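Local coordinates for aspergillopepsin-2 heavy chain (PDB 1Y43), which is the heavy chain of a family G1 acid endopeptidase that probably cleaves proteins by a glutamic-peptidase mechanism, working together with a separate light chain, at residues B[9-14]-B[23-28]; B[15-20]-B[101-106]. One frame throughout, in Å; residues are numbered along the deposited sequence.

Interaction 1: residues B[9-14]-B[23-28]; sequences AWVGID and LQTGVD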
loop_
_atom_site.group_PDB
_atom_site.type_symbol
_atom_site.label_atom_id
_atom_site.label_comp_id
_atom_site.label_asym_id
_atom_site.label_seq_id
_atom_site.Cartn_x
_atom_site.Cartn_y
_atom_site.Cartn_z
ATOM N N ALA B 9 0.374 -3.738 3.024
ATOM C CA ALA B 9 0.171 -3.642 1.584
ATOM C C ALA B 9 -0.779 -2.465 1.425
ATOM O O ALA B 9 -1.804 -2.385 2.116
ATOM C CB ALA B 9 -0.475 -4.906 1.037
ATOM N N TRP B 10 -0.454 -1.560 0.516
ATOM C CA TRP B 10 -1.285 -0.388 0.304
ATOM C C TRP B 10 -1.135 0.204 -1.095
ATOM O O TRP B 10 -0.240 -0.176 -1.843
ATOM C CB TRP B 10 -0.921 0.683 1.353
ATOM C CG TRP B 10 0.543 1.007 1.450
ATOM C CD1 TRP B 10 1.469 0.407 2.267
ATOM C CD2 TRP B 10 1.241 2.055 0.760
ATOM N NE1 TRP B 10 2.685 1.026 2.134
ATOM C CE2 TRP B 10 2.575 2.040 1.216
ATOM C CE3 TRP B 10 0.861 3.008 -0.195
ATOM C CZ2 TRP B 10 3.537 2.947 0.753
ATOM C CZ3 TRP B 10 1.825 3.913 -0.656
ATOM C CH2 TRP B 10 3.144 3.873 -0.180
ATOM N N VAL B 11 -2.071 1.080 -1.459
ATOM C CA VAL B 11 -1.978 1.816 -2.715
ATOM C C VAL B 11 -1.935 3.278 -2.290
ATOM O O VAL B 11 -2.469 3.658 -1.224
ATOM C CB VAL B 11 -3.179 1.584 -3.684
ATOM C CG1 VAL B 11 -3.213 0.148 -4.130
ATOM C CG2 VAL B 11 -4.492 2.024 -3.048
ATOM N N GLY B 12 -1.281 4.097 -3.089
ATOM C CA GLY B 12 -1.197 5.492 -2.726
ATOM C C GLY B 12 -0.735 6.416 -3.824
ATOM O O GLY B 12 -0.377 5.982 -4.926
ATOM N N ILE B 13 -0.854 7.705 -3.531
ATOM C CA ILE B 13 -0.425 8.776 -4.415
ATOM C C ILE B 13 0.698 9.531 -3.683
ATOM O O ILE B 13 0.562 9.872 -2.501
ATOM C CB ILE B 13 -1.589 9.753 -4.712
ATOM C CG1 ILE B 13 -2.678 9.018 -5.511
ATOM C CG2 ILE B 13 -1.084 10.983 -5.478
ATOM C CD1 ILE B 13 -3.933 9.849 -5.780
ATOM N N ASP B 14 1.811 9.722 -4.389
ATOM C CA ASP B 14 2.979 10.449 -3.904
ATOM C C ASP B 14 3.813 9.765 -2.836
ATOM O O ASP B 14 3.574 8.601 -2.506
ATOM C CB ASP B 14 2.589 11.880 -3.517
ATOM C CG ASP B 14 2.118 12.688 -4.723
ATOM O OD1 ASP B 14 2.618 12.435 -5.835
ATOM O OD2 ASP B 14 1.246 13.562 -4.561
ATOM N N LEU B 23 -1.062 10.125 0.157
ATOM C CA LEU B 23 -2.449 9.751 0.408
ATOM C C LEU B 23 -2.401 8.227 0.203
ATOM O O LEU B 23 -2.151 7.751 -0.918
ATOM C CB LEU B 23 -3.398 10.414 -0.600
ATOM C CG LEU B 23 -4.818 9.838 -0.700
ATOM C CD1 LEU B 23 -5.516 9.793 0.663
ATOM C CD2 LEU B 23 -5.624 10.656 -1.685
ATOM N N GLN B 24 -2.663 7.463 1.263
ATOM C CA GLN B 24 -2.553 6.010 1.164
ATOM C C GLN B 24 -3.538 5.282 2.058
ATOM O O GLN B 24 -4.059 5.838 3.027
ATOM C CB GLN B 24 -1.139 5.592 1.568
ATOM C CG GLN B 24 -0.730 6.194 2.907
ATOM C CD GLN B 24 0.718 5.932 3.295
ATOM O OE1 GLN B 24 1.398 5.054 2.758
ATOM N NE2 GLN B 24 1.146 6.688 4.275
ATOM N N THR B 25 -3.840 4.048 1.685
ATOM C CA THR B 25 -4.760 3.228 2.457
ATOM C C THR B 25 -4.370 1.780 2.227
ATOM O O THR B 25 -3.923 1.407 1.129
ATOM C CB THR B 25 -6.236 3.493 2.087
ATOM O OG1 THR B 25 -7.081 2.967 3.121
ATOM C CG2 THR B 25 -6.614 2.823 0.754
ATOM N N GLY B 26 -4.492 0.962 3.266
ATOM C CA GLY B 26 -4.119 -0.426 3.123
ATOM C C GLY B 26 -4.425 -1.284 4.325
ATOM O O GLY B 26 -5.231 -0.927 5.184
ATOM N N VAL B 27 -3.717 -2.404 4.398
ATOM C CA VAL B 27 -3.917 -3.387 5.445
ATOM C C VAL B 27 -2.589 -3.847 6.023
ATOM O O VAL B 27 -1.604 -3.969 5.289
ATOM C CB VAL B 27 -4.613 -4.633 4.838
ATOM C CG1 VAL B 27 -4.689 -5.753 5.857
ATOM C CG2 VAL B 27 -6.009 -4.269 4.328
ATOM N N ASP B 28 -2.548 -4.023 7.344
ATOM C CA ASP B 28 -1.359 -4.533 8.036
ATOM C C ASP B 28 -1.619 -5.994 8.369
ATOM O O ASP B 28 -2.761 -6.372 8.649
ATOM C CB ASP B 28 -1.139 -3.829 9.381
ATOM C CG ASP B 28 -0.507 -2.456 9.250
ATOM O OD1 ASP B 28 -0.107 -2.059 8.157
ATOM O OD2 ASP B 28 -0.392 -1.769 10.278
#
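A9 to I13 pair antiparallel with L23 to V27 as the two arms of a beta hairpin, buried close to the centre of the beta-sandwich. The hydrogen-bonded pairs A9–V27, V11–T25 and I13–L23 each exchange two backbone bonds; in the last, I13 N reaches L23 O at 2.9 Å. Between them lie the non-hydrogen-bonded pairs W10–G26 and G12–Q24, each joining a large side chain to a glycine. G26 CA comes within 4.0 Å of W10 CA, where a CB would run into A9 O and W10 CB; on G12 it would strike L23 O. The amide of Q24 stands almost upright on the indole, the planes 82° apart, with OE1 3.3 Å above the plane, over the six-membered ring of W10. Beyond Q24 CG the extended chain carries OE1 there. W10 NE1 hydrogen-bonds to E110; Q24 and E110 beside W10 are consistent with the glutamine-glutamate pair of G1 peptidases. A9, V11, I13, L23, T25 and V27 line the other face, where V11 packs on V65, and I13, L23 and T25 on V67, of strand 62-69. Strand 22-32 pairs antiparallel with strand 35-45, and strand 4-13 with strand 104-114, so both arms are interior strands.

Interaction 2: residues B[15-20]-B[101-106]; sequences GDTCET and CETNAE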
loop_
_atom_site.group_PDB
_atom_site.type_symbol
_atom_site.label_atom_id
_atom_site.label_comp_id
_atom_site.label_asym_id
_atom_site.label_seq_id
_atom_site.Cartn_x
_atom_site.Cartn_y
_atom_site.Cartn_z
ATOM N N GLY B 15 4.870 10.438 -2.406
ATOM C CA GLY B 15 5.742 9.869 -1.396
ATOM C C GLY B 15 7.103 9.406 -1.895
ATOM O O GLY B 15 7.997 9.187 -1.083
ATOM N N ASP B 16 7.271 9.238 -3.205
ATOM C CA ASP B 16 8.564 8.802 -3.731
ATOM C C ASP B 16 9.369 10.004 -4.231
ATOM O O ASP B 16 10.439 10.293 -3.702
ATOM C CB ASP B 16 8.391 7.752 -4.831
ATOM C CG ASP B 16 9.718 7.207 -5.338
ATOM O OD1 ASP B 16 10.776 7.468 -4.728
ATOM O OD2 ASP B 16 9.704 6.507 -6.358
ATOM N N THR B 17 8.883 10.680 -5.271
ATOM C CA THR B 17 9.566 11.871 -5.790
ATOM C C THR B 17 8.870 13.144 -5.304
ATOM O O THR B 17 9.321 14.260 -5.570
ATOM C CB THR B 17 9.653 11.884 -7.335
ATOM O OG1 THR B 17 8.338 11.830 -7.896
ATOM C CG2 THR B 17 10.457 10.695 -7.834
ATOM N N CYS B 18 7.723 12.972 -4.653
ATOM C CA CYS B 18 6.967 14.088 -4.100
ATOM C C CYS B 18 7.066 13.878 -2.596
ATOM O O CYS B 18 6.528 12.905 -2.076
ATOM C CB CYS B 18 5.513 14.015 -4.539
ATOM S SG CYS B 18 4.521 15.276 -3.695
ATOM N N GLU B 19 7.737 14.789 -1.902
ATOM C CA GLU B 19 7.973 14.645 -0.464
ATOM C C GLU B 19 7.014 15.294 0.523
ATOM O O GLU B 19 7.110 15.045 1.722
ATOM C CB GLU B 19 9.365 15.174 -0.111
ATOM C CG GLU B 19 10.439 14.934 -1.156
ATOM C CD GLU B 19 10.838 13.480 -1.266
ATOM O OE1 GLU B 19 10.892 12.785 -0.223
ATOM O OE2 GLU B 19 11.115 13.040 -2.407
ATOM N N THR B 20 6.102 16.123 0.052
ATOM C CA THR B 20 5.224 16.827 0.971
ATOM C C THR B 20 3.996 16.089 1.521
ATOM O O THR B 20 3.417 16.516 2.526
ATOM C CB THR B 20 4.821 18.165 0.340
ATOM O OG1 THR B 20 4.358 17.917 -0.994
ATOM C CG2 THR B 20 6.050 19.105 0.263
ATOM N N CYS B 101 1.499 16.316 -4.917
ATOM C CA CYS B 101 2.084 16.813 -6.167
ATOM C C CYS B 101 1.368 16.077 -7.302
ATOM O O CYS B 101 1.344 16.543 -8.435
ATOM C CB CYS B 101 3.561 16.448 -6.300
ATOM S SG CYS B 101 4.645 16.883 -4.931
ATOM N N GLU B 102 0.849 14.887 -6.984
ATOM C CA GLU B 102 0.168 14.007 -7.934
ATOM C C GLU B 102 1.132 13.476 -8.998
ATOM O O GLU B 102 0.757 13.250 -10.152
ATOM C CB GLU B 102 -1.068 14.691 -8.537
ATOM C CG GLU B 102 -2.107 15.023 -7.481
ATOM C CD GLU B 102 -3.383 15.635 -8.032
ATOM O OE1 GLU B 102 -3.432 16.021 -9.218
ATOM O OE2 GLU B 102 -4.349 15.714 -7.252
ATOM N N THR B 103 2.374 13.228 -8.575
ATOM C CA THR B 103 3.409 12.733 -9.472
ATOM C C THR B 103 3.748 11.257 -9.310
ATOM O O THR B 103 4.467 10.705 -10.133
ATOM C CB THR B 103 4.704 13.584 -9.384
ATOM O OG1 THR B 103 5.166 13.609 -8.034
ATOM C CG2 THR B 103 4.432 15.019 -9.856
ATOM N N ASN B 104 3.279 10.623 -8.235
ATOM C CA ASN B 104 3.543 9.185 -8.058
ATOM C C ASN B 104 2.239 8.431 -7.760
ATOM O O ASN B 104 1.364 8.955 -7.065
ATOM C CB ASN B 104 4.451 8.905 -6.862
ATOM C CG ASN B 104 5.685 9.765 -6.814
ATOM O OD1 ASN B 104 6.163 10.095 -5.735
ATOM N ND2 ASN B 104 6.242 10.087 -7.982
ATOM N N ALA B 105 2.100 7.240 -8.332
ATOM C CA ALA B 105 0.953 6.356 -8.091
ATOM C C ALA B 105 1.667 5.042 -7.795
ATOM O O ALA B 105 2.540 4.635 -8.559
ATOM C CB ALA B 105 0.077 6.217 -9.345
ATOM N N GLU B 106 1.320 4.370 -6.705
ATOM C CA GLU B 106 2.038 3.140 -6.352
ATOM C C GLU B 106 1.222 2.049 -5.677
ATOM O O GLU B 106 0.163 2.316 -5.116
ATOM C CB GLU B 106 3.258 3.495 -5.479
ATOM C CG GLU B 106 2.928 4.144 -4.129
ATOM C CD GLU B 106 2.980 5.674 -4.125
ATOM O OE1 GLU B 106 3.489 6.290 -5.078
ATOM O OE2 GLU B 106 2.478 6.264 -3.147
HETATM O O HOH W 1 8.039 13.594 -9.811
#
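N104 holds D16 and T17 through both ends of its carboxamide, tying the loop of the hairpin between strands 4-13 and 22-32 to the start of strand 104-114; the C18–C101 disulfide makes the second tie. N104 OD1 accepts from T17 N at 2.8 Å and from D16 N at 2.9 Å, both donors coming from the same face of the carbonyl plane and tilted out of it. C18 N adds a weak third bond to the same oxygen, at 3.4 Å. At the other end, N104 ND2 gives a short, nearly straight bond to T17 OG1 (2.7 Å, 167° at the hydrogen), and that oxygen lies almost in the amide plane. Asparagine suits the place because it offers an acceptor and a donor side by side: one serves the successive backbone N-H groups of the loop, the other the threonine hydroxyl, and together they fix the rotation of the amide. G15, early in the loop, has a positive phi of 108°, at which a CB would be jammed against the carbonyl O of D14.

Beyond the amide, C18 SG and C101 SG are covalently joined at 2.0 Å. C18 SG is anti to its backbone N (chi1 173°), which directs it to the 101-106 segment, and this crosslink between residues 83 apart in sequence holds the loop beside the segment leading into strand 104-114. T20 OG1 sits loosely by C101 SG and has its hydrogen bond with D99 O. In another chain, a strand pairs antiparallel with N104, A105 and E106, so the sheet continues across the interface. T103 OG1 packs 3.5 Å from C18 CB, and a water lies 2.6 Å from T17 OG1, with a weaker link to T103 OG1.

How the interactions relate
The segments alternate along the chain, in the order 9-14, 15-20, 23-28 and 101-106, and the centres of the two interactions are about 12 Å apart. Interaction 1 is the core pairing of the hairpin, and interaction 2 holds the loop that joins its arms. Both belong to one mixed sheet, in which strands 4-13 and 104-114 are neighbours. D14, just past the end of strand 4-13, connects them: its OD2 probably accepts hydrogen bonds from C101 N and E102 N, while OD1 serves T103 N and N104 N. W10 CZ3 also packs against E106 OE2 at 3.5 Å. The buried hairpin is thus continuous with a disulfide-bound, more exposed end of the sheet.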